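Local structure of alpha-1,2-mannosidase (Bacteroides thetaiotaomicron, 2WW2) at residues Q355-A360 and F366-A371; N382-L387 and I409-A414; K403-M408 and E463-Q468; V422-F427 and A452-C457; P439-P442 and A446-L449. The protein hydrolyses alpha-mannosides, probably alpha-1,2-linked ones, as an inverting, calcium-dependent glycoside hydrolase of family 92 from a human gut symbiont. One frame throughout, in Å; residues are numbered along the deposited sequence. Where two conformers were deposited one is given.

Contact 1. Residues Q355-A360 and F366-A371; sequences QSIINA and FMPEWA
I357 on the helix meets M367 through its branch methyl: CG2 lies 3.5 Å from M367 SD and 3.8 Å from M367 CG, the closest apolar approach between 355-360 and 366-371. The first torsion of I357 (chi1 -75°) lays CG1 beside the backbone N and leaves CG2 anti to that N, where the thioether runs obliquely past it. Beyond the sulfur the methionine bends (chi3 -77°), carrying CE past the isoleucine onto helix 401-413, at A407. One turn further along, A360 CB packs on the P368 ring, 3.7 Å from CD and 4.1 Å from CG; the same CD sits 4.1 Å from I357 O. These four buried residues make the dense part of the contact, held by dispersion, with no hydrogen bond passing between the segments. The looser end is at F366, which is partly exposed and whose CB bond leads away from the helix. A360 O and F366 O approach to 3.6 Å there, and S364 OG bridges this end by hydrogen bonds to A360 O and F366 N. The contact thus closes the turn in which helix 347-364 hands over to the short strand 370-371, the edge of a five-stranded antiparallel sheet beside strand 326-330. I357 and M367 also pack on helix 383-393, and the F366 ring meets the H410 ring of helix 401-413 with their planes about 45° apart.

Contact 2. Residues N382-L387 and I409-A414; sequences NNSVSL and IHQTQA
In the family 92 catalytic domain, the N-terminal turn of helix 383-393, with N382 just ahead of it, lies alongside the C-terminal part of helix 401-413, the two running in roughly opposite directions, and N382 packs against Q411 and T412. The flat amide of N382 slides past the Q411 side chain in the opposite direction: N382 CG is 4.1 Å from Q411 CG and also 4.1 Å from Q411 O, and the two amide planes stand 66° apart. The outer end of the N382 amide abuts the methyl CG2 of T412. S384 OG lies 4.1 Å from Q411 CG and 3.9 Å from Q411 NE2, too far for a bond; both polar ends turn instead to E369 OE2, and Q411 NE2 also donates to M367 O. The bend of Q411 at chi2 (78°) turns its amide toward these acceptors. T412 is fixed within its own turn, its OG1 donating to I409 O at 2.7 Å while T412 N reaches the same oxygen at 3.0 Å from the same face of the carbonyl; OG1 is further bonded to Y474 OH. With only a methyl group at N382, as in an alanine, Q411 CG and T412 CG2 would probably lose the amide that covers them. Around the junction, N382 rests on A454 and T412 on I458 of helix 444-465, S384 on F331 of helix 331-334, and L387, one turn on, packs against V353 and I357 of helix 347-364.

Contact 3. Residues K403-M408 and E463-Q468; sequences KALEAM and ESLGKQ
Beside the L405-K467 packing, Q468 NE2 serves two carboxylates: it donates to E463 OE2 at 3.2 Å, with an N-H...O angle of 154°, and to D472 OD1. The E463 oxygen lies close to the amide plane of Q468 and is met on its anti side, tying the start of the next helix back to the end of helix 444-465. Between them G466, with positive phi, closes that helix as a Schellman motif, its N bonded to E463 O at 3.0 Å. This turn carries K467 over L405. The lysine and the leucine slide past each other in opposite directions, so that the aliphatic part does the touching: K467 CD is 3.4 Å from L405 CD2, tighter than usual van der Waals contact, and CE follows at 4.0 Å from the same methyl. K467 NZ goes on to a salt bridge with E402. L465 CD1 meets L405 CD2 more loosely, at 4.4 Å. The contact joins the middle of helix 401-413 to the turn between helices 444-465 and 468-475; L405, A404 and M408 also lean on F461, while K403 and A407 pack on helix 347-364.

Contact 4. Residues V422-F427 and A452-C457; sequences VGRDGF and AYADWC
R424 reaches D455 with its CG anti to the backbone N (chi1 -178°) and then bends at chi3 (-79°), which turns the guanidinium end-on to the carboxylate; on the helix, CG of D455 lies beside its own backbone N. Two nitrogens grip the acid. NH1 donates to OD2 of D455 at 2.9 Å along a nearly straight bond of 172°, on the syn side and close to the guanidinium plane. NH2 of R424 meets OD1 of D455, also at 2.9 Å, but from above the carboxylate plane, because the two flat groups are turned roughly halfway between coplanar and perpendicular. NH1 adds a weak bond to OD1 of D455 at 3.2 Å. The methyl CB of A454 sits 3.8 Å from R424 NH2, at the guanidinium edge. A leucine at R424 would probably leave the buried D455 carboxylate without its countercharge. R424 opens a type II turn ending at F427, with G426 as N-cap of helix 427-433; the pair therefore ties this loop to helix 444-465. Y430 doubles the tie, its ring in a cation-pi contact with R424 and its OH bonded to D455 OD2. The chemistry is that of a buried ion pair: opposite charges probably offset each other in the interior, and bonds to both carboxylate oxygens are likely to restrict rotation of the acid.

Contact 5. Residues P439-P442 and A446-L449; sequences PEVP and AKTL
K447 NZ meets the oxygen of the flat P442 carbonyl, tilted 26° from its plane, and not a face of the group; of the P442 ring, the nearest atom, P442 CB, is 4.5 Å from K447 NZ. The setting is the loop that leads into helix 444-465 of the catalytic domain, with the first turn of the helix reaching back to the chain just ahead of it. K447 NZ donates to P442 O at 3.0 Å, with a C=O...N angle of 147°. The lysine gets there by running fully extended beyond CG, so its carbons also pass near the acceptor, with CE 3.4 Å from P442 O and CD 3.5 Å from it. The same NZ forms a salt bridge with D425 OD2 of the turn preceding helix 427-433, so the buried amine has both a charged and a neutral oxygen as partners. V441 and K447 cross obliquely, and V441 also packs on V436, D425 and Y429. Its branch CG1, anti to the backbone N, lies beside the lysine end, 3.7 Å from K447 NZ and 4.1 Å from K447 CD.

Overall arrangement
All five contacts lie in the catalytic domain. Contacts 1 and 2, centres 10 Å apart, share E369: its OE2 is 2.7 Å from S384 OG and 2.8 Å from Q411 NE2. The centre of contact 4 is about 6 Å from that of contact 2, joined by R424 N and A414 O at 2.9 Å; V422 packs on F366 of contact 1. Contacts 4 and 5, centres about 11 Å apart, are linked by the D425 OD2-K447 NZ salt bridge, 2.7 Å. Contacts 3, 4 and 5 all use helix 444-465, with contacts 3 and 5 about 26 Å apart between centres. The sodium ions bind H102 and E105, or S19, Y622, G624 and D627, outside these segments.

Contact 1. Residues Q355-A360 and F366-A371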
# COMPACT_ATOMS: atom_id res chain seq x y z
N GLN A 355 3.97 -25.17 -39.24
CA GLN A 355 3.08 -25.64 -40.33
C GLN A 355 1.60 -25.50 -39.96
O GLN A 355 0.77 -25.15 -40.81
CB GLN A 355 3.32 -27.12 -40.64
CG GLN A 355 4.47 -27.47 -41.56
CD GLN A 355 4.71 -28.98 -41.55
OE1 GLN A 355 5.61 -29.49 -40.84
NE2 GLN A 355 3.86 -29.71 -42.27
N SER A 356 1.25 -25.81 -38.72
CA SER A 356 -0.16 -25.77 -38.30
C SER A 356 -0.73 -24.36 -38.28
O SER A 356 -1.93 -24.17 -38.50
CB SER A 356 -0.38 -26.46 -36.95
OG SER A 356 0.16 -25.70 -35.88
N ILE A 357 0.11 -23.37 -38.02
CA ILE A 357 -0.32 -21.97 -38.05
C ILE A 357 -0.73 -21.61 -39.47
O ILE A 357 -1.76 -20.98 -39.70
CB ILE A 357 0.82 -21.04 -37.55
CG1 ILE A 357 0.97 -21.14 -36.03
CG2 ILE A 357 0.57 -19.57 -37.96
CD1 ILE A 357 2.25 -20.48 -35.49
N ILE A 358 0.09 -22.01 -40.44
CA ILE A 358 -0.23 -21.76 -41.85
C ILE A 358 -1.51 -22.54 -42.25
O ILE A 358 -2.37 -22.02 -42.96
CB ILE A 358 0.96 -22.12 -42.77
CG1 ILE A 358 2.16 -21.24 -42.40
CG2 ILE A 358 0.60 -21.92 -44.27
CD1 ILE A 358 1.83 -19.77 -42.35
N ASN A 359 -1.63 -23.78 -41.79
CA ASN A 359 -2.82 -24.55 -42.08
C ASN A 359 -4.07 -23.83 -41.56
O ASN A 359 -5.08 -23.76 -42.25
CB ASN A 359 -2.74 -25.96 -41.46
CG ASN A 359 -1.69 -26.83 -42.12
OD1 ASN A 359 -1.25 -26.56 -43.23
ND2 ASN A 359 -1.27 -27.88 -41.41
N ALA A 360 -4.01 -23.32 -40.34
CA ALA A 360 -5.16 -22.61 -39.75
C ALA A 360 -5.48 -21.40 -40.61
O ALA A 360 -6.66 -21.08 -40.86
CB ALA A 360 -4.85 -22.18 -38.29
N PHE A 366 -7.26 -16.40 -41.30
CA PHE A 366 -6.39 -15.72 -40.34
C PHE A 366 -5.51 -16.72 -39.61
O PHE A 366 -5.93 -17.86 -39.36
CB PHE A 366 -7.22 -14.96 -39.29
CG PHE A 366 -7.89 -13.69 -39.81
CD1 PHE A 366 -7.21 -12.48 -39.78
CD2 PHE A 366 -9.19 -13.72 -40.28
CE1 PHE A 366 -7.81 -11.30 -40.23
CE2 PHE A 366 -9.81 -12.55 -40.74
CZ PHE A 366 -9.11 -11.34 -40.72
N MET A 367 -4.32 -16.30 -39.22
CA MET A 367 -3.54 -17.10 -38.28
C MET A 367 -4.17 -16.99 -36.90
O MET A 367 -4.75 -15.96 -36.54
CB MET A 367 -2.09 -16.63 -38.22
CG MET A 367 -1.35 -16.74 -39.54
SD MET A 367 0.41 -16.37 -39.36
CE MET A 367 0.36 -14.58 -39.26
N PRO A 368 -4.08 -18.07 -36.10
CA PRO A 368 -4.66 -17.97 -34.77
C PRO A 368 -3.78 -17.12 -33.83
O PRO A 368 -2.58 -16.97 -34.08
CB PRO A 368 -4.67 -19.42 -34.28
CG PRO A 368 -3.56 -20.10 -35.05
CD PRO A 368 -3.44 -19.36 -36.36
N GLU A 369 -4.40 -16.58 -32.77
CA GLU A 369 -3.67 -15.88 -31.72
C GLU A 369 -3.99 -16.60 -30.41
O GLU A 369 -3.09 -17.12 -29.76
CB GLU A 369 -4.01 -14.38 -31.68
CG GLU A 369 -3.66 -13.60 -32.97
CD GLU A 369 -2.17 -13.53 -33.28
OE1 GLU A 369 -1.37 -13.93 -32.41
OE2 GLU A 369 -1.79 -13.09 -34.40
N TRP A 370 -5.27 -16.65 -30.04
CA TRP A 370 -5.76 -17.59 -29.02
C TRP A 370 -6.64 -18.63 -29.73
O TRP A 370 -7.57 -18.26 -30.44
CB TRP A 370 -6.58 -16.87 -27.92
CG TRP A 370 -6.01 -17.08 -26.53
CD1 TRP A 370 -5.41 -16.14 -25.74
CD2 TRP A 370 -5.97 -18.32 -25.79
NE1 TRP A 370 -5.01 -16.72 -24.53
CE2 TRP A 370 -5.35 -18.05 -24.55
CE3 TRP A 370 -6.42 -19.62 -26.06
CZ2 TRP A 370 -5.15 -19.04 -23.58
CZ3 TRP A 370 -6.20 -20.62 -25.10
CH2 TRP A 370 -5.57 -20.31 -23.87
N ALA A 371 -6.32 -19.91 -29.57
CA ALA A 371 -7.07 -21.00 -30.20
C ALA A 371 -7.47 -22.01 -29.15
O ALA A 371 -6.63 -22.44 -28.34
CB ALA A 371 -6.20 -21.70 -31.27

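Contact 2. Residues N382-L387 and I409-A414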
# COMPACT_ATOMS: atom_id res chain seq x y z
N ASN A 382 -0.11 -9.76 -32.37
CA ASN A 382 0.05 -10.58 -33.57
C ASN A 382 1.24 -11.51 -33.34
O ASN A 382 2.14 -11.63 -34.17
CB ASN A 382 0.32 -9.68 -34.80
CG ASN A 382 -0.90 -8.86 -35.21
OD1 ASN A 382 -2.07 -9.23 -34.95
ND2 ASN A 382 -0.64 -7.76 -35.85
N ASN A 383 1.25 -12.17 -32.19
CA ASN A 383 2.41 -12.97 -31.85
C ASN A 383 2.50 -14.31 -32.58
O ASN A 383 3.52 -15.00 -32.50
CB ASN A 383 2.54 -13.08 -30.33
CG ASN A 383 2.71 -11.72 -29.69
OD1 ASN A 383 1.87 -11.28 -28.88
ND2 ASN A 383 3.76 -11.01 -30.09
N SER A 384 1.44 -14.67 -33.30
CA SER A 384 1.55 -15.74 -34.28
C SER A 384 2.81 -15.50 -35.16
O SER A 384 3.53 -16.44 -35.53
CB SER A 384 0.32 -15.76 -35.18
OG SER A 384 0.09 -14.48 -35.76
N VAL A 385 3.02 -14.24 -35.51
CA VAL A 385 4.15 -13.87 -36.35
C VAL A 385 5.48 -14.22 -35.67
O VAL A 385 6.42 -14.72 -36.29
CB VAL A 385 4.09 -12.37 -36.67
CG1 VAL A 385 5.34 -11.93 -37.40
CG2 VAL A 385 2.81 -12.08 -37.51
N SER A 386 5.53 -13.96 -34.38
CA SER A 386 6.75 -14.24 -33.63
C SER A 386 7.13 -15.73 -33.68
O SER A 386 8.29 -16.08 -33.88
CB SER A 386 6.60 -13.78 -32.17
OG SER A 386 7.73 -14.20 -31.41
N LEU A 387 6.15 -16.61 -33.49
CA LEU A 387 6.44 -18.05 -33.56
C LEU A 387 7.04 -18.44 -34.91
O LEU A 387 8.01 -19.19 -34.99
CB LEU A 387 5.17 -18.88 -33.36
CG LEU A 387 4.85 -19.27 -31.91
CD1 LEU A 387 4.55 -18.02 -31.07
CD2 LEU A 387 3.65 -20.23 -31.92
N ILE A 409 1.52 -10.50 -43.34
CA ILE A 409 1.06 -9.20 -43.76
C ILE A 409 -0.46 -9.08 -43.59
O ILE A 409 -0.97 -8.04 -43.14
CB ILE A 409 1.45 -8.91 -45.24
CG1 ILE A 409 2.97 -8.76 -45.35
CG2 ILE A 409 0.76 -7.63 -45.72
CD1 ILE A 409 3.46 -8.68 -46.77
N HIS A 410 -1.20 -10.13 -43.96
CA HIS A 410 -2.67 -10.09 -43.85
C HIS A 410 -3.11 -9.94 -42.39
O HIS A 410 -4.05 -9.22 -42.07
CB HIS A 410 -3.30 -11.34 -44.48
CG HIS A 410 -4.76 -11.47 -44.22
ND1 HIS A 410 -5.72 -10.79 -44.94
CD2 HIS A 410 -5.44 -12.22 -43.31
CE1 HIS A 410 -6.92 -11.10 -44.48
NE2 HIS A 410 -6.77 -11.97 -43.49
N GLN A 411 -2.39 -10.61 -41.50
CA GLN A 411 -2.68 -10.53 -40.07
C GLN A 411 -2.58 -9.08 -39.56
O GLN A 411 -3.23 -8.72 -38.57
CB GLN A 411 -1.71 -11.45 -39.30
CG GLN A 411 -2.14 -11.78 -37.87
CD GLN A 411 -3.22 -12.85 -37.80
OE1 GLN A 411 -3.77 -13.26 -38.83
NE2 GLN A 411 -3.52 -13.32 -36.59
N THR A 412 -1.78 -8.26 -40.23
CA THR A 412 -1.59 -6.88 -39.79
C THR A 412 -2.45 -5.91 -40.60
O THR A 412 -2.49 -4.72 -40.29
CB THR A 412 -0.13 -6.42 -39.98
OG1 THR A 412 0.14 -6.28 -41.39
CG2 THR A 412 0.85 -7.42 -39.36
N GLN A 413 -3.11 -6.39 -41.65
CA GLN A 413 -3.85 -5.52 -42.56
C GLN A 413 -5.32 -5.87 -42.65
O GLN A 413 -6.03 -5.43 -43.56
CB GLN A 413 -3.22 -5.57 -43.95
CG GLN A 413 -1.80 -5.03 -43.96
CD GLN A 413 -1.75 -3.53 -43.72
OE1 GLN A 413 -1.18 -3.05 -42.73
NE2 GLN A 413 -2.35 -2.78 -44.61
N ALA A 414 -5.78 -6.68 -41.70
CA ALA A 414 -7.18 -7.08 -41.62
C ALA A 414 -7.49 -7.51 -40.19
O ALA A 414 -6.60 -7.76 -39.39
CB ALA A 414 -7.48 -8.22 -42.58

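Contact 3. Residues K403-M408 and E463-Q468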
# COMPACT_ATOMS: atom_id res chain seq x y z
N LYS A 403 4.13 -17.86 -48.77
CA LYS A 403 2.83 -18.06 -48.14
C LYS A 403 2.87 -17.52 -46.71
O LYS A 403 1.92 -16.86 -46.25
CB LYS A 403 2.45 -19.55 -48.14
CG LYS A 403 1.26 -19.91 -47.24
CD LYS A 403 -0.06 -19.31 -47.74
CE LYS A 403 -0.74 -20.19 -48.77
NZ LYS A 403 -1.75 -19.41 -49.56
N ALA A 404 3.96 -17.79 -45.99
CA ALA A 404 4.08 -17.28 -44.62
C ALA A 404 4.09 -15.75 -44.61
O ALA A 404 3.41 -15.13 -43.80
CB ALA A 404 5.33 -17.84 -43.92
N LEU A 405 4.84 -15.14 -45.53
CA LEU A 405 4.87 -13.68 -45.58
C LEU A 405 3.48 -13.10 -45.85
O LEU A 405 3.10 -12.07 -45.28
CB LEU A 405 5.85 -13.19 -46.66
CG LEU A 405 5.96 -11.66 -46.74
CD1 LEU A 405 6.31 -11.03 -45.39
CD2 LEU A 405 6.98 -11.25 -47.80
N GLU A 406 2.73 -13.75 -46.75
CA GLU A 406 1.39 -13.28 -47.12
C GLU A 406 0.48 -13.32 -45.90
O GLU A 406 -0.26 -12.36 -45.63
CB GLU A 406 0.84 -14.15 -48.24
CG GLU A 406 -0.65 -14.01 -48.51
CD GLU A 406 -1.19 -15.16 -49.37
OE1 GLU A 406 -0.82 -15.24 -50.56
OE2 GLU A 406 -1.97 -15.99 -48.86
N ALA A 407 0.55 -14.42 -45.17
CA ALA A 407 -0.23 -14.61 -43.96
C ALA A 407 0.11 -13.55 -42.90
O ALA A 407 -0.79 -13.01 -42.25
CB ALA A 407 0.01 -16.03 -43.39
N MET A 408 1.40 -13.27 -42.74
CA MET A 408 1.87 -12.29 -41.76
C MET A 408 1.35 -10.91 -42.08
O MET A 408 0.83 -10.21 -41.22
CB MET A 408 3.40 -12.23 -41.76
CG MET A 408 4.09 -13.43 -41.13
SD MET A 408 5.86 -13.29 -41.44
CE MET A 408 6.34 -14.97 -41.04
N GLU A 463 13.27 -9.22 -44.82
CA GLU A 463 14.67 -8.91 -45.15
C GLU A 463 15.45 -10.20 -45.44
O GLU A 463 16.25 -10.25 -46.39
CB GLU A 463 15.34 -8.13 -44.01
CG GLU A 463 16.70 -7.59 -44.40
CD GLU A 463 17.24 -6.57 -43.42
OE1 GLU A 463 17.28 -6.87 -42.22
OE2 GLU A 463 17.63 -5.46 -43.88
N SER A 464 15.21 -11.24 -44.65
CA SER A 464 15.90 -12.52 -44.82
C SER A 464 15.51 -13.23 -46.13
O SER A 464 16.24 -14.11 -46.58
CB SER A 464 15.69 -13.44 -43.61
OG SER A 464 14.46 -14.14 -43.70
N LEU A 465 14.40 -12.84 -46.75
CA LEU A 465 14.00 -13.40 -48.05
C LEU A 465 14.56 -12.59 -49.21
O LEU A 465 14.42 -12.98 -50.38
CB LEU A 465 12.47 -13.47 -48.18
CG LEU A 465 11.67 -14.17 -47.07
CD1 LEU A 465 10.18 -14.23 -47.47
CD2 LEU A 465 12.22 -15.56 -46.79
N GLY A 466 15.17 -11.45 -48.90
CA GLY A 466 15.68 -10.55 -49.93
C GLY A 466 14.61 -9.57 -50.38
O GLY A 466 14.78 -8.85 -51.38
N LYS A 467 13.47 -9.53 -49.68
CA LYS A 467 12.42 -8.58 -50.03
C LYS A 467 12.59 -7.25 -49.28
O LYS A 467 11.82 -6.91 -48.37
CB LYS A 467 11.03 -9.18 -49.79
CG LYS A 467 10.77 -10.45 -50.59
CD LYS A 467 9.52 -11.16 -50.07
CE LYS A 467 9.24 -12.46 -50.84
NZ LYS A 467 9.01 -12.20 -52.29
N GLN A 468 13.60 -6.48 -49.70
CA GLN A 468 14.02 -5.29 -48.97
C GLN A 468 12.99 -4.16 -48.92
O GLN A 468 12.90 -3.45 -47.92
CB GLN A 468 15.34 -4.76 -49.54
CG GLN A 468 16.05 -3.80 -48.60
CD GLN A 468 16.46 -4.48 -47.31
OE1 GLN A 468 17.12 -5.52 -47.34
NE2 GLN A 468 16.05 -3.91 -46.17

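Contact 4. Residues V422-F427 and A452-C457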
# COMPACT_ATOMS: atom_id res chain seq x y z
N VAL A 422 -8.38 -11.58 -33.49
CA VAL A 422 -7.99 -12.33 -34.69
C VAL A 422 -7.68 -11.34 -35.82
O VAL A 422 -8.57 -10.64 -36.31
CB VAL A 422 -9.07 -13.34 -35.17
CG1 VAL A 422 -8.61 -14.07 -36.43
CG2 VAL A 422 -9.43 -14.34 -34.05
N GLY A 423 -6.42 -11.31 -36.24
CA GLY A 423 -5.95 -10.22 -37.10
C GLY A 423 -5.50 -9.07 -36.21
O GLY A 423 -5.03 -9.29 -35.10
N ARG A 424 -5.66 -7.83 -36.69
CA ARG A 424 -5.11 -6.68 -35.99
C ARG A 424 -6.18 -5.63 -35.66
O ARG A 424 -6.52 -4.79 -36.49
CB ARG A 424 -3.98 -6.03 -36.80
CG ARG A 424 -3.33 -4.82 -36.09
CD ARG A 424 -2.07 -4.34 -36.85
NE ARG A 424 -0.93 -5.19 -36.56
CZ ARG A 424 0.35 -4.83 -36.70
NH1 ARG A 424 0.67 -3.62 -37.17
NH2 ARG A 424 1.31 -5.68 -36.39
N ASP A 425 -6.68 -5.67 -34.44
CA ASP A 425 -7.67 -4.68 -34.02
C ASP A 425 -7.04 -3.28 -34.08
O ASP A 425 -5.96 -3.05 -33.52
CB ASP A 425 -8.14 -5.00 -32.60
CG ASP A 425 -9.40 -4.25 -32.22
OD1 ASP A 425 -10.18 -3.89 -33.14
OD2 ASP A 425 -9.62 -4.03 -31.01
N GLY A 426 -7.72 -2.36 -34.75
CA GLY A 426 -7.23 -0.99 -34.87
C GLY A 426 -6.19 -0.75 -35.96
O GLY A 426 -5.50 0.26 -35.93
N PHE A 427 -6.08 -1.66 -36.93
CA PHE A 427 -4.97 -1.55 -37.89
C PHE A 427 -5.06 -0.29 -38.74
O PHE A 427 -4.05 0.29 -39.11
CB PHE A 427 -4.83 -2.81 -38.77
CG PHE A 427 -5.91 -2.96 -39.78
CD1 PHE A 427 -5.77 -2.40 -41.04
CD2 PHE A 427 -7.07 -3.64 -39.47
CE1 PHE A 427 -6.77 -2.53 -41.98
CE2 PHE A 427 -8.07 -3.78 -40.40
CZ PHE A 427 -7.92 -3.22 -41.66
N ALA A 452 4.14 -2.99 -32.78
CA ALA A 452 5.47 -2.51 -33.20
C ALA A 452 6.47 -3.68 -33.20
O ALA A 452 7.32 -3.79 -34.08
CB ALA A 452 5.94 -1.38 -32.28
N TYR A 453 6.34 -4.56 -32.22
CA TYR A 453 7.16 -5.77 -32.16
C TYR A 453 6.86 -6.75 -33.31
O TYR A 453 7.79 -7.28 -33.96
CB TYR A 453 6.95 -6.47 -30.81
CG TYR A 453 7.54 -7.89 -30.78
CD1 TYR A 453 8.91 -8.10 -30.87
CD2 TYR A 453 6.70 -9.01 -30.68
CE1 TYR A 453 9.44 -9.39 -30.84
CE2 TYR A 453 7.22 -10.29 -30.67
CZ TYR A 453 8.58 -10.47 -30.74
OH TYR A 453 9.10 -11.74 -30.74
N ALA A 454 5.58 -7.00 -33.56
CA ALA A 454 5.22 -7.92 -34.64
C ALA A 454 5.69 -7.34 -35.97
O ALA A 454 6.12 -8.07 -36.86
CB ALA A 454 3.69 -8.15 -34.67
N ASP A 455 5.59 -6.03 -36.12
CA ASP A 455 6.03 -5.42 -37.36
C ASP A 455 7.55 -5.55 -37.52
O ASP A 455 8.05 -5.77 -38.63
CB ASP A 455 5.57 -3.96 -37.43
CG ASP A 455 4.07 -3.83 -37.62
OD1 ASP A 455 3.47 -4.79 -38.18
OD2 ASP A 455 3.50 -2.79 -37.22
N TRP A 456 8.28 -5.39 -36.43
CA TRP A 456 9.73 -5.66 -36.47
C TRP A 456 9.98 -7.12 -36.91
O TRP A 456 10.83 -7.38 -37.77
CB TRP A 456 10.38 -5.34 -35.11
CG TRP A 456 11.81 -5.77 -35.02
CD1 TRP A 456 12.92 -5.05 -35.36
CD2 TRP A 456 12.28 -7.04 -34.57
NE1 TRP A 456 14.06 -5.80 -35.15
CE2 TRP A 456 13.69 -7.02 -34.65
CE3 TRP A 456 11.65 -8.19 -34.07
CZ2 TRP A 456 14.48 -8.11 -34.29
CZ3 TRP A 456 12.43 -9.27 -33.70
CH2 TRP A 456 13.83 -9.23 -33.82
N CYS A 457 9.22 -8.08 -36.37
CA CYS A 457 9.40 -9.49 -36.80
C CYS A 457 9.17 -9.65 -38.31
O CYS A 457 9.91 -10.36 -38.98
CB CYS A 457 8.44 -10.44 -36.07
SG CYS A 457 8.78 -10.63 -34.34

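Contact 5. Residues P439-P442 and A446-L449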
# COMPACT_ATOMS: atom_id res chain seq x y z
N PRO A 439 -9.83 6.56 -26.34
CA PRO A 439 -10.71 5.43 -26.05
C PRO A 439 -11.33 4.80 -27.30
O PRO A 439 -12.18 3.93 -27.17
CB PRO A 439 -11.80 6.07 -25.18
CG PRO A 439 -11.92 7.49 -25.75
CD PRO A 439 -10.54 7.85 -26.29
N GLU A 440 -10.90 5.21 -28.49
CA GLU A 440 -11.42 4.63 -29.73
C GLU A 440 -11.28 3.11 -29.79
O GLU A 440 -12.14 2.42 -30.32
CB GLU A 440 -10.72 5.24 -30.94
CG GLU A 440 -11.10 6.71 -31.20
CD GLU A 440 -10.25 7.69 -30.41
OE1 GLU A 440 -9.48 7.25 -29.53
OE2 GLU A 440 -10.36 8.91 -30.68
N VAL A 441 -10.16 2.59 -29.28
CA VAL A 441 -9.94 1.14 -29.28
C VAL A 441 -9.53 0.71 -27.88
O VAL A 441 -8.61 1.29 -27.30
CB VAL A 441 -8.81 0.75 -30.29
CG1 VAL A 441 -8.58 -0.76 -30.29
CG2 VAL A 441 -9.15 1.25 -31.70
N PRO A 442 -10.22 -0.29 -27.31
CA PRO A 442 -9.83 -0.80 -25.99
C PRO A 442 -8.38 -1.27 -25.96
O PRO A 442 -7.91 -1.88 -26.93
CB PRO A 442 -10.75 -2.02 -25.80
CG PRO A 442 -11.95 -1.71 -26.63
CD PRO A 442 -11.44 -0.92 -27.82
N ALA A 446 -1.25 -0.97 -25.13
CA ALA A 446 -0.69 -2.33 -25.10
C ALA A 446 -0.71 -2.92 -26.52
O ALA A 446 0.26 -3.54 -26.94
CB ALA A 446 -1.45 -3.21 -24.11
N LYS A 447 -1.80 -2.70 -27.26
CA LYS A 447 -1.84 -3.18 -28.65
C LYS A 447 -0.75 -2.54 -29.52
O LYS A 447 -0.05 -3.25 -30.26
CB LYS A 447 -3.22 -2.96 -29.28
CG LYS A 447 -4.29 -3.92 -28.71
CD LYS A 447 -5.72 -3.49 -29.09
CE LYS A 447 -6.74 -4.58 -28.64
NZ LYS A 447 -8.16 -4.17 -28.79
N THR A 448 -0.61 -1.22 -29.44
CA THR A 448 0.41 -0.53 -30.22
C THR A 448 1.78 -1.15 -29.95
O THR A 448 2.58 -1.39 -30.87
CB THR A 448 0.47 0.97 -29.86
OG1 THR A 448 -0.81 1.58 -30.10
CG2 THR A 448 1.51 1.70 -30.69
N LEU A 449 2.09 -1.37 -28.68
CA LEU A 449 3.38 -1.93 -28.31
C LEU A 449 3.58 -3.36 -28.84
O LEU A 449 4.66 -3.72 -29.34
CB LEU A 449 3.60 -1.84 -26.79
CG LEU A 449 3.66 -0.40 -26.25
CD1 LEU A 449 3.41 -0.32 -24.73
CD2 LEU A 449 4.99 0.31 -26.60